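Ribosomal protein uL16 3-hydroxylase (Escherichia coli, PDB 4CCL) hydroxylates an arginine of ribosomal protein uL16 at its 3-position, as an iron- and 2-oxoglutarate-dependent oxygenase that regulates growth. Local coordinates at residues D130-V144 against A167-I181. Sequence-based numbering, arbitrary orientation.
With SO4 (sulfate ion), chain L.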
loop_
_atom_site.group_PDB
_atom_site.type_symbol
_atom_site.label_atom_id
_atom_site.label_comp_id
_atom_site.label_asym_id
_atom_site.label_seq_id
_atom_site.Cartn_x
_atom_site.Cartn_y
_atom_site.Cartn_z
ATOM N N ASP B 130 -4.814 -24.881 -5.784
ATOM C CA ASP B 130 -5.351 -26.106 -6.354
ATOM C C ASP B 130 -4.664 -26.372 -7.685
ATOM O O ASP B 130 -4.235 -25.441 -8.367
ATOM C CB ASP B 130 -6.855 -25.970 -6.581
ATOM C CG ASP B 130 -7.596 -25.535 -5.334
ATOM O OD1 ASP B 130 -7.643 -24.314 -5.064
ATOM O OD2 ASP B 130 -8.127 -26.414 -4.621
ATOM N N VAL B 131 -4.552 -27.642 -8.053
ATOM C CA VAL B 131 -3.965 -27.998 -9.336
ATOM C C VAL B 131 -4.569 -29.289 -9.886
ATOM O O VAL B 131 -4.916 -30.196 -9.125
ATOM C CB VAL B 131 -2.418 -28.115 -9.241
ATOM C CG1 VAL B 131 -2.007 -29.302 -8.379
ATOM C CG2 VAL B 131 -1.788 -28.204 -10.629
ATOM N N PHE B 132 -4.726 -29.353 -11.205
ATOM C CA PHE B 132 -5.072 -30.605 -11.864
ATOM C C PHE B 132 -3.860 -31.060 -12.662
ATOM O O PHE B 132 -3.395 -30.344 -13.544
ATOM C CB PHE B 132 -6.270 -30.426 -12.798
ATOM C CG PHE B 132 -7.580 -30.246 -12.085
ATOM C CD1 PHE B 132 -7.997 -28.987 -11.685
ATOM C CD2 PHE B 132 -8.401 -31.333 -11.829
ATOM C CE1 PHE B 132 -9.204 -28.817 -11.035
ATOM C CE2 PHE B 132 -9.609 -31.168 -11.178
ATOM C CZ PHE B 132 -10.011 -29.908 -10.782
ATOM N N ILE B 133 -3.336 -32.242 -12.357
ATOM C CA ILE B 133 -2.163 -32.723 -13.073
ATOM C C ILE B 133 -2.536 -33.833 -14.050
ATOM O O ILE B 133 -2.887 -34.942 -13.652
ATOM C CB ILE B 133 -1.061 -33.201 -12.113
ATOM C CG1 ILE B 133 -0.707 -32.087 -11.125
ATOM C CG2 ILE B 133 0.163 -33.638 -12.896
ATOM C CD1 ILE B 133 0.240 -32.514 -10.016
ATOM N N ILE B 134 -2.446 -33.512 -15.335
ATOM C CA ILE B 134 -2.867 -34.401 -16.408
ATOM C C ILE B 134 -1.686 -35.183 -16.962
ATOM O O ILE B 134 -0.699 -34.600 -17.412
ATOM C CB ILE B 134 -3.497 -33.599 -17.564
ATOM C CG1 ILE B 134 -4.623 -32.703 -17.045
ATOM C CG2 ILE B 134 -4.007 -34.533 -18.652
ATOM C CD1 ILE B 134 -5.030 -31.609 -18.014
ATOM N N GLN B 135 -1.792 -36.507 -16.934
ATOM C CA GLN B 135 -0.760 -37.356 -17.510
ATOM C C GLN B 135 -0.873 -37.397 -19.029
ATOM O O GLN B 135 -1.933 -37.704 -19.576
ATOM C CB GLN B 135 -0.833 -38.772 -16.937
ATOM C CG GLN B 135 0.199 -39.731 -17.524
ATOM C CD GLN B 135 1.622 -39.366 -17.147
ATOM O OE1 GLN B 135 1.914 -39.077 -15.987
ATOM N NE2 GLN B 135 2.516 -39.370 -18.130
ATOM N N GLY B 136 0.231 -37.075 -19.695
ATOM C CA GLY B 136 0.347 -37.162 -21.140
ATOM C C GLY B 136 1.052 -38.449 -21.524
ATOM O O GLY B 136 0.872 -39.475 -20.868
ATOM N N THR B 137 1.834 -38.401 -22.599
ATOM C CA THR B 137 2.626 -39.552 -23.024
ATOM C C THR B 137 3.532 -40.029 -21.898
ATOM O O THR B 137 4.020 -39.229 -21.101
ATOM C CB THR B 137 3.542 -39.210 -24.216
ATOM O OG1 THR B 137 4.569 -38.307 -23.786
ATOM C CG2 THR B 137 2.754 -38.580 -25.348
ATOM N N GLY B 138 3.750 -41.338 -21.837
ATOM C CA GLY B 138 4.621 -41.918 -20.834
ATOM C C GLY B 138 3.905 -42.194 -19.531
ATOM O O GLY B 138 2.676 -42.237 -19.488
ATOM N N ARG B 139 4.679 -42.400 -18.469
ATOM C CA ARG B 139 4.117 -42.682 -17.152
ATOM C C ARG B 139 4.932 -42.053 -16.028
ATOM O O ARG B 139 6.154 -41.928 -16.123
ATOM C CB ARG B 139 4.007 -44.193 -16.916
ATOM C CG ARG B 139 2.958 -44.892 -17.766
ATOM C CD ARG B 139 2.749 -46.335 -17.347
ATOM N NE ARG B 139 4.004 -47.062 -17.215
ATOM C CZ ARG B 139 4.468 -47.545 -16.067
ATOM N NH1 ARG B 139 3.770 -47.383 -14.949
ATOM N NH2 ARG B 139 5.624 -48.194 -16.038
ATOM N N ARG B 140 4.243 -41.659 -14.963
ATOM C CA ARG B 140 4.902 -41.142 -13.774
ATOM C C ARG B 140 4.308 -41.760 -12.527
ATOM O O ARG B 140 3.132 -42.129 -12.497
ATOM C CB ARG B 140 4.770 -39.622 -13.682
ATOM C CG ARG B 140 5.222 -38.885 -14.915
ATOM C CD ARG B 140 5.268 -37.392 -14.684
ATOM N NE ARG B 140 6.514 -36.972 -14.051
ATOM C CZ ARG B 140 6.692 -35.786 -13.479
ATOM N NH1 ARG B 140 5.697 -34.909 -13.446
ATOM N NH2 ARG B 140 7.860 -35.480 -12.931
ATOM N N ARG B 141 5.136 -41.880 -11.500
ATOM C CA ARG B 141 4.662 -42.239 -10.181
ATOM C C ARG B 141 4.363 -40.951 -9.436
ATOM O O ARG B 141 5.241 -40.096 -9.288
ATOM C CB ARG B 141 5.714 -43.051 -9.431
ATOM C CG ARG B 141 5.301 -43.460 -8.028
ATOM C CD ARG B 141 6.438 -44.184 -7.335
ATOM N NE ARG B 141 6.093 -44.606 -5.981
ATOM C CZ ARG B 141 6.950 -45.183 -5.147
ATOM N NH1 ARG B 141 8.199 -45.402 -5.530
ATOM N NH2 ARG B 141 6.560 -45.539 -3.930
ATOM N N TRP B 142 3.116 -40.811 -9.003
ATOM C CA TRP B 142 2.679 -39.677 -8.207
ATOM C C TRP B 142 2.306 -40.102 -6.794
ATOM O O TRP B 142 1.644 -41.128 -6.578
ATOM C CB TRP B 142 1.506 -38.951 -8.873
ATOM C CG TRP B 142 1.949 -37.919 -9.855
ATOM C CD1 TRP B 142 1.954 -38.028 -11.209
ATOM C CD2 TRP B 142 2.474 -36.614 -9.542
ATOM N NE1 TRP B 142 2.442 -36.870 -11.769
ATOM C CE2 TRP B 142 2.762 -36.004 -10.789
ATOM C CE3 TRP B 142 2.717 -35.925 -8.363
ATOM C CZ2 TRP B 142 3.292 -34.710 -10.848
ATOM C CZ3 TRP B 142 3.241 -34.646 -8.439
ATOM C CH2 TRP B 142 3.523 -34.053 -9.678
ATOM N N ARG B 143 2.752 -39.291 -5.843
ATOM C CA ARG B 143 2.540 -39.521 -4.429
ATOM C C ARG B 143 2.013 -38.250 -3.772
ATOM O O ARG B 143 2.524 -37.158 -4.015
ATOM C CB ARG B 143 3.841 -39.969 -3.757
ATOM C CG ARG B 143 4.394 -41.284 -4.298
ATOM C CD ARG B 143 5.725 -41.659 -3.659
ATOM N NE ARG B 143 5.592 -41.934 -2.232
ATOM C CZ ARG B 143 5.983 -41.106 -1.269
ATOM N NH1 ARG B 143 6.542 -39.944 -1.578
ATOM N NH2 ARG B 143 5.818 -41.442 0.003
ATOM N N VAL B 144 0.972 -38.398 -2.960
ATOM C CA VAL B 144 0.419 -37.283 -2.207
ATOM C C VAL B 144 0.282 -37.680 -0.744
ATOM O O VAL B 144 -0.265 -38.741 -0.431
ATOM C CB VAL B 144 -0.969 -36.869 -2.734
ATOM C CG1 VAL B 144 -1.402 -35.557 -2.093
ATOM C CG2 VAL B 144 -0.955 -36.742 -4.249
ATOM N N ALA B 167 2.675 -41.407 2.074
ATOM C CA ALA B 167 1.701 -41.120 1.026
ATOM C C ALA B 167 0.306 -41.660 1.324
ATOM O O ALA B 167 0.147 -42.833 1.667
ATOM C CB ALA B 167 2.196 -41.653 -0.313
ATOM N N ILE B 168 -0.700 -40.795 1.210
ATOM C CA ILE B 168 -2.084 -41.252 1.207
ATOM C C ILE B 168 -2.502 -41.599 -0.218
ATOM O O ILE B 168 -3.545 -42.213 -0.440
ATOM C CB ILE B 168 -3.053 -40.208 1.803
ATOM C CG1 ILE B 168 -3.162 -38.981 0.897
ATOM C CG2 ILE B 168 -2.612 -39.817 3.203
ATOM C CD1 ILE B 168 -4.134 -37.936 1.405
ATOM N N ILE B 169 -1.687 -41.187 -1.185
ATOM C CA ILE B 169 -1.863 -41.620 -2.567
ATOM C C ILE B 169 -0.517 -42.013 -3.158
ATOM O O ILE B 169 0.393 -41.202 -3.199
ATOM C CB ILE B 169 -2.491 -40.514 -3.450
ATOM C CG1 ILE B 169 -3.945 -40.251 -3.048
ATOM C CG2 ILE B 169 -2.423 -40.899 -4.922
ATOM C CD1 ILE B 169 -4.598 -39.114 -3.809
ATOM N N ASP B 170 -0.377 -43.261 -3.590
ATOM C CA ASP B 170 0.804 -43.654 -4.350
ATOM C C ASP B 170 0.338 -44.429 -5.577
ATOM O O ASP B 170 -0.159 -45.548 -5.449
ATOM C CB ASP B 170 1.719 -44.523 -3.477
ATOM C CG ASP B 170 3.108 -44.700 -4.068
ATOM O OD1 ASP B 170 3.240 -44.710 -5.309
ATOM O OD2 ASP B 170 4.074 -44.832 -3.285
ATOM N N GLU B 171 0.539 -43.863 -6.767
ATOM C CA GLU B 171 -0.000 -44.476 -7.986
ATOM C C GLU B 171 0.838 -44.176 -9.222
ATOM O O GLU B 171 1.626 -43.239 -9.237
ATOM C CB GLU B 171 -1.450 -44.027 -8.242
ATOM C CG GLU B 171 -2.474 -44.481 -7.207
ATOM C CD GLU B 171 -3.903 -44.384 -7.700
ATOM O OE1 GLU B 171 -4.119 -44.490 -8.926
ATOM O OE2 GLU B 171 -4.810 -44.205 -6.859
ATOM N N GLU B 172 0.661 -44.988 -10.258
ATOM C CA GLU B 172 1.274 -44.728 -11.554
ATOM C C GLU B 172 0.208 -44.226 -12.514
ATOM O O GLU B 172 -0.810 -44.888 -12.720
ATOM C CB GLU B 172 1.902 -45.999 -12.114
ATOM C CG GLU B 172 2.953 -46.623 -11.221
ATOM C CD GLU B 172 3.352 -48.009 -11.687
ATOM O OE1 GLU B 172 2.566 -48.636 -12.429
ATOM O OE2 GLU B 172 4.453 -48.469 -11.318
ATOM N N LEU B 173 0.440 -43.061 -13.105
ATOM C CA LEU B 173 -0.572 -42.428 -13.946
ATOM C C LEU B 173 -0.424 -42.775 -15.424
ATOM O O LEU B 173 0.641 -42.599 -16.017
ATOM C CB LEU B 173 -0.572 -40.909 -13.742
ATOM C CG LEU B 173 -1.549 -40.344 -12.703
ATOM C CD1 LEU B 173 -1.549 -41.161 -11.423
ATOM C CD2 LEU B 173 -1.230 -38.887 -12.397
ATOM N N GLU B 174 -1.502 -43.285 -16.004
ATOM C CA GLU B 174 -1.543 -43.589 -17.425
ATOM C C GLU B 174 -1.996 -42.329 -18.157
ATOM O O GLU B 174 -2.614 -41.456 -17.548
ATOM C CB GLU B 174 -2.514 -44.745 -17.679
ATOM C CG GLU B 174 -2.414 -45.894 -16.672
ATOM C CD GLU B 174 -1.205 -46.791 -16.894
ATOM O OE1 GLU B 174 -0.353 -46.454 -17.741
ATOM O OE2 GLU B 174 -1.111 -47.842 -16.223
ATOM N N PRO B 175 -1.671 -42.210 -19.457
ATOM C CA PRO B 175 -2.128 -41.045 -20.226
ATOM C C PRO B 175 -3.642 -40.862 -20.162
ATOM O O PRO B 175 -4.390 -41.816 -20.379
ATOM C CB PRO B 175 -1.689 -41.372 -21.662
ATOM C CG PRO B 175 -1.328 -42.834 -21.656
ATOM C CD PRO B 175 -0.836 -43.107 -20.273
ATOM N N GLY B 176 -4.079 -39.643 -19.863
ATOM C CA GLY B 176 -5.491 -39.348 -19.701
ATOM C C GLY B 176 -5.907 -39.216 -18.247
ATOM O O GLY B 176 -6.953 -38.640 -17.945
ATOM N N ASP B 177 -5.086 -39.750 -17.346
ATOM C CA ASP B 177 -5.361 -39.661 -15.916
ATOM C C ASP B 177 -5.111 -38.253 -15.387
ATOM O O ASP B 177 -4.246 -37.528 -15.886
ATOM C CB ASP B 177 -4.516 -40.668 -15.135
ATOM C CG ASP B 177 -4.810 -42.103 -15.520
ATOM O OD1 ASP B 177 -5.941 -42.389 -15.971
ATOM O OD2 ASP B 177 -3.905 -42.949 -15.368
ATOM N N ILE B 178 -5.882 -37.872 -14.375
ATOM C CA ILE B 178 -5.743 -36.563 -13.750
ATOM C C ILE B 178 -5.628 -36.711 -12.242
ATOM O O ILE B 178 -6.369 -37.479 -11.627
ATOM C CB ILE B 178 -6.950 -35.665 -14.054
ATOM C CG1 ILE B 178 -7.248 -35.665 -15.552
ATOM C CG2 ILE B 178 -6.702 -34.246 -13.560
ATOM C CD1 ILE B 178 -8.530 -34.978 -15.903
ATOM N N LEU B 179 -4.689 -35.980 -11.653
ATOM C CA LEU B 179 -4.555 -35.932 -10.207
ATOM C C LEU B 179 -4.927 -34.541 -9.700
ATOM O O LEU B 179 -4.195 -33.578 -9.926
ATOM C CB LEU B 179 -3.120 -36.278 -9.807
ATOM C CG LEU B 179 -2.723 -36.106 -8.340
ATOM C CD1 LEU B 179 -3.564 -36.997 -7.444
ATOM C CD2 LEU B 179 -1.243 -36.401 -8.152
ATOM N N TYR B 180 -6.061 -34.437 -9.012
ATOM C CA TYR B 180 -6.459 -33.176 -8.400
ATOM C C TYR B 180 -5.905 -33.066 -6.989
ATOM O O TYR B 180 -6.174 -33.921 -6.145
ATOM C CB TYR B 180 -7.979 -33.009 -8.345
ATOM C CG TYR B 180 -8.369 -31.875 -7.422
ATOM C CD1 TYR B 180 -8.147 -30.555 -7.791
ATOM C CD2 TYR B 180 -8.919 -32.120 -6.168
ATOM C CE1 TYR B 180 -8.478 -29.511 -6.949
ATOM C CE2 TYR B 180 -9.252 -31.080 -5.321
ATOM C CZ TYR B 180 -9.029 -29.779 -5.719
ATOM O OH TYR B 180 -9.356 -28.738 -4.886
ATOM N N ILE B 181 -5.106 -32.029 -6.760
ATOM C CA ILE B 181 -4.558 -31.718 -5.444
ATOM C C ILE B 181 -5.014 -30.356 -4.906
ATOM O O ILE B 181 -4.735 -29.328 -5.522
ATOM C CB ILE B 181 -3.021 -31.766 -5.454
ATOM C CG1 ILE B 181 -2.536 -33.021 -6.190
ATOM C CG2 ILE B 181 -2.489 -31.721 -4.031
ATOM C CD1 ILE B 181 -1.037 -33.080 -6.394
HETATM S S SO4 L . 5.608 -31.464 -12.318
HETATM O O1 SO4 L . 4.667 -31.635 -13.421
HETATM O O2 SO4 L . 4.982 -30.690 -11.248
HETATM O O3 SO4 L . 5.990 -32.768 -11.788
HETATM O O4 SO4 L . 6.788 -30.762 -12.811
#
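Trp-142 and Leu-179 meet between two antiparallel strand pairs, 131-135 with 178-181 and 140-144 with 169-173, and illustrate how the core of a double-stranded beta-helix is filled from both its sheets. CD2 of Leu-179 lies 3.8 Å from CB of Trp-142, while CD2 of Leu-173 reaches CD1 of the indole at 3.5 Å and Ile-133 sets its CD1 over one face of the ring. The indole NE1 is bonded to Asn-197, which ties down the ring's rotation. Val-144 carries the apolar seam onward, its CG2 touching Leu-179 CD2 and Ile-181 CD1.

On the opposite side of strand 140-144, Arg-141 runs fully extended, with CG trans to the backbone N (chi1 180°), and grips Asp-170 side-on: NE to OD1 at 2.9 Å and NH2 to OD2 at 2.7 Å, both on syn lone pairs and near the guanidinium plane. Arg-143 adds from NE a weak third bond to OD2, its NH2 being bonded to the carbonyl O of Phe-165. A leucine in place of Arg-141 would probably leave the Asp-170 carboxylate with little more than that weak bond and free to turn.

Where strand 131-135 begins beside the end of strand 178-181, the Tyr-180 hydroxyl donates to Asp-130 OD2 at 2.6 Å, ring and carboxylate planes only 9° apart; Phe-132 lies obliquely against the same tyrosine.

The side chain of Arg-140 bends away from strand 169-173 and gives NH1 to a sulfate oxygen, O3, at 2.7 Å, an ion also held by Ser-114. Both residues are inferred substrate-binding positions, so the sulfate probably marks the 2-oxoglutarate pocket of this JmjC double-stranded beta-helix.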